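Local structure of separin (Saccharomyces cerevisiae, 5U1T) at residues 161-166 / 332-337; 373-378 / 395-400; 380-385 / 389-394. The protein cleaves the MCD1/SCC1 subunit of cohesin at anaphase onset as a caspase-like cysteine protease and is held inactive by securin for most of the cell cycle. All blocks are in the same frame, centred on the assembly; numbering follows the deposited sequence.

Contact 1: residues 161-166 / 332-337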
# COMPACT_ATOMS: atom_id res chain seq x y z
N LYS A 161 -40.93 -14.05 49.48
CA LYS A 161 -39.80 -14.70 48.81
C LYS A 161 -39.23 -13.83 47.69
O LYS A 161 -38.03 -13.84 47.41
CB LYS A 161 -40.21 -16.06 48.25
CG LYS A 161 -39.99 -17.19 49.21
CD LYS A 161 -41.08 -18.22 49.12
CE LYS A 161 -40.66 -19.43 48.30
NZ LYS A 161 -41.60 -20.58 48.53
N ARG A 162 -40.12 -13.08 47.05
CA ARG A 162 -39.73 -12.28 45.92
C ARG A 162 -39.43 -10.85 46.32
O ARG A 162 -38.43 -10.28 45.87
CB ARG A 162 -40.83 -12.31 44.87
CG ARG A 162 -40.76 -11.17 43.90
CD ARG A 162 -41.85 -11.27 42.87
NE ARG A 162 -41.80 -10.16 41.94
CZ ARG A 162 -42.68 -9.96 40.97
NH1 ARG A 162 -42.54 -8.91 40.17
NH2 ARG A 162 -43.68 -10.80 40.80
N TYR A 163 -40.26 -10.25 47.16
CA TYR A 163 -40.07 -8.84 47.44
C TYR A 163 -39.08 -8.57 48.57
O TYR A 163 -38.56 -7.46 48.68
CB TYR A 163 -41.40 -8.16 47.76
CG TYR A 163 -42.41 -8.29 46.65
CD1 TYR A 163 -42.12 -7.83 45.36
CD2 TYR A 163 -43.65 -8.88 46.89
CE1 TYR A 163 -43.05 -7.96 44.34
CE2 TYR A 163 -44.58 -9.00 45.88
CZ TYR A 163 -44.27 -8.54 44.60
OH TYR A 163 -45.21 -8.68 43.61
N LEU A 164 -38.80 -9.57 49.40
CA LEU A 164 -38.08 -9.33 50.64
C LEU A 164 -36.92 -10.27 50.91
O LEU A 164 -35.80 -9.84 51.19
CB LEU A 164 -39.05 -9.40 51.82
CG LEU A 164 -39.54 -8.09 52.43
CD1 LEU A 164 -38.39 -7.37 53.09
CD2 LEU A 164 -40.14 -7.21 51.39
N LEU A 165 -37.21 -11.57 50.85
CA LEU A 165 -36.30 -12.60 51.34
C LEU A 165 -35.30 -13.00 50.28
O LEU A 165 -35.23 -14.16 49.88
CB LEU A 165 -37.10 -13.82 51.82
CG LEU A 165 -38.25 -13.52 52.78
CD1 LEU A 165 -38.98 -14.78 53.16
CD2 LEU A 165 -37.75 -12.80 54.03
N LYS A 166 -34.53 -12.02 49.83
CA LYS A 166 -33.48 -12.20 48.85
C LYS A 166 -32.22 -11.54 49.36
O LYS A 166 -31.12 -12.02 49.10
CB LYS A 166 -33.86 -11.60 47.50
CG LYS A 166 -34.77 -12.44 46.66
CD LYS A 166 -34.67 -11.98 45.22
CE LYS A 166 -35.40 -12.91 44.29
NZ LYS A 166 -36.66 -12.29 43.85
N THR A 332 -55.87 -16.39 40.43
CA THR A 332 -56.02 -17.11 41.69
C THR A 332 -54.74 -17.91 41.98
O THR A 332 -54.39 -18.10 43.14
CB THR A 332 -57.24 -18.07 41.69
OG1 THR A 332 -58.40 -17.39 41.22
CG2 THR A 332 -57.51 -18.60 43.11
N ILE A 333 -54.05 -18.36 40.94
CA ILE A 333 -52.82 -19.12 41.14
C ILE A 333 -51.76 -18.26 41.84
O ILE A 333 -51.17 -18.70 42.82
CB ILE A 333 -52.24 -19.66 39.81
CG1 ILE A 333 -53.20 -20.69 39.21
CG2 ILE A 333 -50.87 -20.28 40.04
CD1 ILE A 333 -52.54 -21.78 38.40
N ARG A 334 -51.55 -17.04 41.33
CA ARG A 334 -50.64 -16.09 41.98
C ARG A 334 -51.06 -15.87 43.43
O ARG A 334 -50.24 -16.00 44.34
CB ARG A 334 -50.61 -14.75 41.23
CG ARG A 334 -49.33 -14.53 40.44
CD ARG A 334 -49.10 -13.05 40.12
NE ARG A 334 -47.92 -12.53 40.81
CZ ARG A 334 -47.95 -11.56 41.72
NH1 ARG A 334 -49.11 -11.00 42.05
NH2 ARG A 334 -46.83 -11.15 42.31
N LEU A 335 -52.34 -15.55 43.61
CA LEU A 335 -52.93 -15.27 44.93
C LEU A 335 -52.62 -16.35 45.95
O LEU A 335 -52.13 -16.07 47.04
CB LEU A 335 -54.44 -15.10 44.80
CG LEU A 335 -54.83 -13.74 44.24
CD1 LEU A 335 -56.23 -13.77 43.65
CD2 LEU A 335 -54.67 -12.68 45.33
N GLU A 336 -52.92 -17.58 45.56
CA GLU A 336 -52.71 -18.74 46.41
C GLU A 336 -51.24 -18.94 46.74
O GLU A 336 -50.90 -19.40 47.83
CB GLU A 336 -53.27 -19.98 45.74
CG GLU A 336 -54.77 -19.91 45.59
CD GLU A 336 -55.47 -20.14 46.90
OE1 GLU A 336 -55.38 -21.30 47.36
OE2 GLU A 336 -56.07 -19.20 47.47
N GLY A 337 -50.38 -18.59 45.79
CA GLY A 337 -48.95 -18.68 45.99
C GLY A 337 -48.52 -20.09 46.29
O GLY A 337 -47.88 -20.36 47.30
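Arg162 and Tyr163, from the short helix 160-163, meet Arg334 near the C-terminal end of helix 319-336 in a buried cluster of charges within the helical domain. The contact is narrow: everything that touches across it converges on one atom, NH2 of Arg334. That atom lies 3.2 Å from OH of Tyr163, which sits at the edge of the Arg334 guanidinium, near its plane; the ring and the guanidinium are turned 67° apart. NH2 of Arg162 approaches the same nitrogen to 3.5 Å, the two guanidinium planes standing almost perpendicular at 82°. Arg162 arrives there because its CG is anti to the backbone N (chi1 160°) and the chain then runs extended as far as NE, whereas the chain of Arg334 bends at chi3. Tyr163 also lies over its own neighbour, with OH 3.8 Å above the plane of the Arg162 guanidinium, toward its rim. The acids that gather the two arginines come from elsewhere: Arg162 forms salt bridges with Asp120, Glu380 and Asp384, while Arg334 pairs with Asp384 and Glu155. Asp384 therefore serves both guanidiniums, one through each carboxylate oxygen. With four carboxylates around them, the two positive groups are likely to sit close at little electrostatic cost, the shared Asp384 probably offsetting part of the charge of each.

Contact 2: residues 373-378 / 395-400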
# COMPACT_ATOMS: atom_id res chain seq x y z
N GLU A 373 -53.97 -8.18 29.56
CA GLU A 373 -54.08 -8.47 30.97
C GLU A 373 -53.64 -9.91 31.29
O GLU A 373 -52.88 -10.12 32.23
CB GLU A 373 -55.52 -8.24 31.44
CG GLU A 373 -55.79 -8.65 32.87
CD GLU A 373 -57.24 -8.40 33.27
OE1 GLU A 373 -57.97 -7.79 32.47
OE2 GLU A 373 -57.64 -8.81 34.39
N LEU A 374 -54.10 -10.87 30.50
CA LEU A 374 -53.71 -12.26 30.72
C LEU A 374 -52.18 -12.41 30.57
O LEU A 374 -51.54 -13.09 31.36
CB LEU A 374 -54.45 -13.18 29.75
CG LEU A 374 -54.12 -14.68 29.83
CD1 LEU A 374 -54.29 -15.22 31.23
CD2 LEU A 374 -54.98 -15.45 28.85
N LEU A 375 -51.61 -11.75 29.56
CA LEU A 375 -50.17 -11.77 29.35
C LEU A 375 -49.43 -11.10 30.50
O LEU A 375 -48.32 -11.49 30.85
CB LEU A 375 -49.82 -11.10 28.03
CG LEU A 375 -50.15 -11.99 26.85
CD1 LEU A 375 -49.81 -11.33 25.52
CD2 LEU A 375 -49.40 -13.30 27.01
N GLY A 376 -50.06 -10.10 31.09
CA GLY A 376 -49.48 -9.42 32.23
C GLY A 376 -49.43 -10.26 33.49
O GLY A 376 -48.43 -10.27 34.20
N VAL A 377 -50.51 -10.98 33.78
CA VAL A 377 -50.57 -11.76 35.01
C VAL A 377 -49.68 -12.98 34.88
O VAL A 377 -49.10 -13.44 35.86
CB VAL A 377 -52.02 -12.17 35.36
CG1 VAL A 377 -52.75 -12.68 34.14
CG2 VAL A 377 -52.05 -13.21 36.48
N LEU A 378 -49.54 -13.46 33.65
CA LEU A 378 -48.67 -14.59 33.35
C LEU A 378 -47.18 -14.24 33.49
O LEU A 378 -46.39 -15.07 33.95
CB LEU A 378 -48.94 -15.12 31.94
CG LEU A 378 -50.23 -15.92 31.74
CD1 LEU A 378 -50.45 -16.26 30.27
CD2 LEU A 378 -50.21 -17.18 32.58
N ILE A 395 -42.94 -12.53 26.35
CA ILE A 395 -42.45 -11.42 25.55
C ILE A 395 -42.75 -11.67 24.08
O ILE A 395 -43.13 -10.76 23.35
CB ILE A 395 -40.93 -11.21 25.73
CG1 ILE A 395 -40.63 -10.91 27.20
CG2 ILE A 395 -40.44 -10.08 24.85
CD1 ILE A 395 -39.18 -10.71 27.47
N SER A 396 -42.58 -12.92 23.66
CA SER A 396 -42.83 -13.30 22.28
C SER A 396 -44.30 -13.07 21.90
O SER A 396 -44.59 -12.49 20.86
CB SER A 396 -42.43 -14.76 22.04
OG SER A 396 -41.04 -14.88 21.78
N VAL A 397 -45.21 -13.52 22.76
CA VAL A 397 -46.64 -13.40 22.46
C VAL A 397 -47.05 -11.93 22.40
O VAL A 397 -47.77 -11.52 21.50
CB VAL A 397 -47.49 -14.17 23.48
CG1 VAL A 397 -48.98 -13.92 23.26
CG2 VAL A 397 -47.18 -15.65 23.37
N LEU A 398 -46.55 -11.14 23.34
CA LEU A 398 -46.79 -9.70 23.32
C LEU A 398 -46.30 -9.10 22.01
O LEU A 398 -47.00 -8.29 21.40
CB LEU A 398 -46.10 -9.01 24.51
CG LEU A 398 -46.81 -9.08 25.87
CD1 LEU A 398 -45.90 -8.57 26.95
CD2 LEU A 398 -48.09 -8.26 25.81
N PHE A 399 -45.10 -9.49 21.58
CA PHE A 399 -44.55 -8.95 20.35
C PHE A 399 -45.41 -9.28 19.14
O PHE A 399 -45.60 -8.45 18.24
CB PHE A 399 -43.14 -9.47 20.09
CG PHE A 399 -42.65 -9.16 18.71
CD1 PHE A 399 -42.24 -7.87 18.39
CD2 PHE A 399 -42.64 -10.13 17.73
CE1 PHE A 399 -41.81 -7.57 17.10
CE2 PHE A 399 -42.20 -9.83 16.45
CZ PHE A 399 -41.79 -8.55 16.14
N ASN A 400 -45.93 -10.50 19.12
CA ASN A 400 -46.75 -10.97 18.01
C ASN A 400 -48.08 -10.24 17.93
O ASN A 400 -48.57 -9.94 16.85
CB ASN A 400 -46.99 -12.47 18.12
CG ASN A 400 -45.72 -13.28 17.93
OD1 ASN A 400 -44.73 -12.82 17.35
ND2 ASN A 400 -45.75 -14.51 18.42
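Leu375 supplies every contact from its segment, reaching Val397 and Leu398 on the facing helix. Its CD1 is the central atom, 3.5 Å from CG1 of Val397 and likewise 3.5 Å from CD2 of Leu398, while its second branch adds a contact of 3.8 Å between Leu375 CD2 and Val397 CG1. Nearer the backbone, CB of Leu375 lies 4.0 Å from CD2 of Leu398. The two leucines run alongside each other in opposing senses, so branch meets branch and stem alike, whereas Val397 crosses Leu375 obliquely and touches it chiefly through one methyl. That methyl, CG1, stands anti to the valine's own nitrogen (chi1 174°). In Leu375 the chain from CA through CG to CD1 is fully extended (chi2 180°), which carries CD1 across to both partners. An alanine at Leu375 would remove both methyls, and would probably leave Val397 CG1 and Leu398 CD2 without the leucine methyls they meet across this interface and open a gap between the two helices. The closest CA atoms here, those of Leu375 and Leu398, are 7.2 Å apart. Helices 365-384 and 388-404, joined by a short connection, form a helical hairpin, and this contact lies away from the turn, with a wider backbone spacing than is found nearer to it. A second shell fixes the partners: Leu398 also packs on Phe410 and Thr414 of helix 408-425, and Val397 rests on Asn356 of helix 342-357 and on an apolar side chain of another protein chain. Further on, Asn400 hydrogen-bonds Asn356 through ND2 and, through OD1, the backbone of that other chain, which thus runs along the outer flank of helix 388-404.

Contact 3: residues 380-385 / 389-394; sequences EICIDY and KRLSNI
Cys382 points toward helix 388-404 and is met there by Leu391 on one flank and by Ile394 at its sulfur. Its CB stands 3.7 Å from CB of Leu391, so the two side chains face each other at their roots, and CD1 of Leu391 folds back to within 4.0 Å of the same Cys382 CB. That return follows from the leucine's second torsion, chi2 of 57°, which turns CD1 toward the cysteine. The sulfur continues past this pair: with SG anti to the carbonyl carbon of Cys382 (chi1 -65°), it reaches 3.5 Å from CD1 of Ile394 and comes equally near the backbone N of Leu391. Ile394 meets it with the end of its longer branch. Arg390 touches the sulfur near the backbone, its carbonyl C lying 3.7 Å from SG of Cys382 and its CB slightly further off; beyond CB the side chain leads away to salt bridges with Glu387 and Asp349. At the margin, CG1 of Ile383 brushes CD2 of Leu391 at 4.5 Å, a loose contact. Phe348 of helix 342-357 packs on both Cys382 and Ile394. Elsewhere on helix 388-404, Asn393 hydrogen-bonds the backbone of another protein chain. The backbone geometry agrees with a small residue at the centre: the CA atoms of Cys382 and Leu391 are 5.4 Å apart, and the short helical segments run at 168°, almost antiparallel, with axes 8.9 Å apart at closest approach. Such a close CA pair between nearly antiparallel helices, beside a connection of a few residues, is characteristic of the turn end of a helical hairpin, here one of many helix pairs in separase's helical domain.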
# COMPACT_ATOMS: atom_id res chain seq x y z
N GLU A 380 -45.96 -12.06 35.48
CA GLU A 380 -45.75 -11.96 36.91
C GLU A 380 -45.53 -13.34 37.53
O GLU A 380 -44.76 -13.48 38.48
CB GLU A 380 -46.94 -11.26 37.57
CG GLU A 380 -46.92 -9.76 37.38
CD GLU A 380 -45.58 -9.16 37.79
OE1 GLU A 380 -45.00 -8.38 36.99
OE2 GLU A 380 -45.10 -9.48 38.90
N ILE A 381 -46.20 -14.35 36.98
CA ILE A 381 -46.00 -15.72 37.45
C ILE A 381 -44.56 -16.14 37.21
O ILE A 381 -43.91 -16.71 38.09
CB ILE A 381 -46.97 -16.71 36.76
CG1 ILE A 381 -48.37 -16.59 37.37
CG2 ILE A 381 -46.47 -18.13 36.90
CD1 ILE A 381 -48.65 -17.61 38.45
N CYS A 382 -44.05 -15.84 36.02
CA CYS A 382 -42.68 -16.19 35.67
C CYS A 382 -41.66 -15.56 36.61
O CYS A 382 -40.66 -16.18 36.93
CB CYS A 382 -42.38 -15.80 34.23
SG CYS A 382 -43.38 -16.74 33.07
N ILE A 383 -41.91 -14.34 37.06
CA ILE A 383 -41.00 -13.72 38.01
C ILE A 383 -41.15 -14.32 39.43
O ILE A 383 -40.17 -14.40 40.17
CB ILE A 383 -41.22 -12.20 38.04
CG1 ILE A 383 -41.08 -11.64 36.63
CG2 ILE A 383 -40.23 -11.52 38.97
CD1 ILE A 383 -41.39 -10.19 36.54
N ASP A 384 -42.35 -14.78 39.79
CA ASP A 384 -42.55 -15.45 41.07
C ASP A 384 -41.82 -16.79 41.10
O ASP A 384 -41.45 -17.29 42.16
CB ASP A 384 -44.04 -15.69 41.35
CG ASP A 384 -44.80 -14.40 41.65
OD1 ASP A 384 -44.19 -13.32 41.65
OD2 ASP A 384 -46.02 -14.48 41.89
N TYR A 385 -41.63 -17.36 39.92
CA TYR A 385 -41.14 -18.73 39.76
C TYR A 385 -39.71 -18.83 39.23
O TYR A 385 -39.20 -19.93 39.02
CB TYR A 385 -42.04 -19.50 38.80
CG TYR A 385 -43.34 -20.00 39.36
CD1 TYR A 385 -43.66 -19.85 40.70
CD2 TYR A 385 -44.25 -20.64 38.54
CE1 TYR A 385 -44.87 -20.33 41.21
CE2 TYR A 385 -45.45 -21.13 39.03
CZ TYR A 385 -45.76 -20.98 40.36
OH TYR A 385 -46.96 -21.47 40.82
N LYS A 389 -36.78 -18.67 30.65
CA LYS A 389 -37.22 -19.25 29.38
C LYS A 389 -38.72 -18.97 29.24
O LYS A 389 -39.18 -18.47 28.21
CB LYS A 389 -36.92 -20.75 29.32
CG LYS A 389 -35.88 -21.20 28.28
CD LYS A 389 -35.82 -22.75 28.17
CE LYS A 389 -34.70 -23.25 27.25
NZ LYS A 389 -34.94 -24.64 26.72
N ARG A 390 -39.47 -19.27 30.30
CA ARG A 390 -40.93 -19.12 30.24
C ARG A 390 -41.37 -17.65 30.10
O ARG A 390 -42.33 -17.37 29.38
CB ARG A 390 -41.58 -19.77 31.46
CG ARG A 390 -41.43 -21.28 31.46
CD ARG A 390 -42.64 -22.00 32.05
NE ARG A 390 -42.63 -23.43 31.73
CZ ARG A 390 -41.83 -24.32 32.29
NH1 ARG A 390 -40.96 -23.95 33.23
NH2 ARG A 390 -41.89 -25.60 31.93
N LEU A 391 -40.69 -16.73 30.76
CA LEU A 391 -41.00 -15.31 30.57
C LEU A 391 -40.73 -14.86 29.14
O LEU A 391 -41.48 -14.06 28.58
CB LEU A 391 -40.20 -14.41 31.52
CG LEU A 391 -40.62 -12.94 31.40
CD1 LEU A 391 -42.12 -12.80 31.65
CD2 LEU A 391 -39.85 -12.08 32.35
N SER A 392 -39.66 -15.38 28.55
CA SER A 392 -39.27 -14.95 27.22
C SER A 392 -40.30 -15.38 26.17
O SER A 392 -40.39 -14.80 25.09
CB SER A 392 -37.91 -15.50 26.86
OG SER A 392 -37.52 -14.96 25.62
N ASN A 393 -41.09 -16.39 26.50
CA ASN A 393 -42.21 -16.77 25.65
C ASN A 393 -43.36 -15.75 25.72
O ASN A 393 -44.07 -15.54 24.74
CB ASN A 393 -42.70 -18.17 26.03
CG ASN A 393 -41.93 -19.27 25.32
OD1 ASN A 393 -41.06 -19.02 24.48
ND2 ASN A 393 -42.26 -20.51 25.65
N ILE A 394 -43.53 -15.14 26.89
CA ILE A 394 -44.59 -14.15 27.10
C ILE A 394 -44.24 -12.84 26.42
O ILE A 394 -45.12 -12.12 25.96
CB ILE A 394 -44.85 -13.91 28.60
CG1 ILE A 394 -45.07 -15.25 29.29
CG2 ILE A 394 -46.05 -12.99 28.82
CD1 ILE A 394 -45.46 -15.13 30.70

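How the contacts relate
All three contacts are buried, lie in the helical domain away from the probable catalytic cysteine, and differ chiefly in chemistry. Contacts 2 and 3 hold the same two helices, 365-384 and 388-404, with apolar groups, contact 3 nested inside the loop that contact 2 closes; their centres are about 10 Å apart, and Ile394 bridges them by packing against the backbone of Leu375 and Leu378. Contact 1 is polar and joins elements far apart in sequence. Helix 365-384 thus turns acids toward the two arginines of contact 1 and apolar side chains toward helix 388-404. Another protein chain reaches the 388-404 side of contacts 2 and 3 but does not touch contact 1.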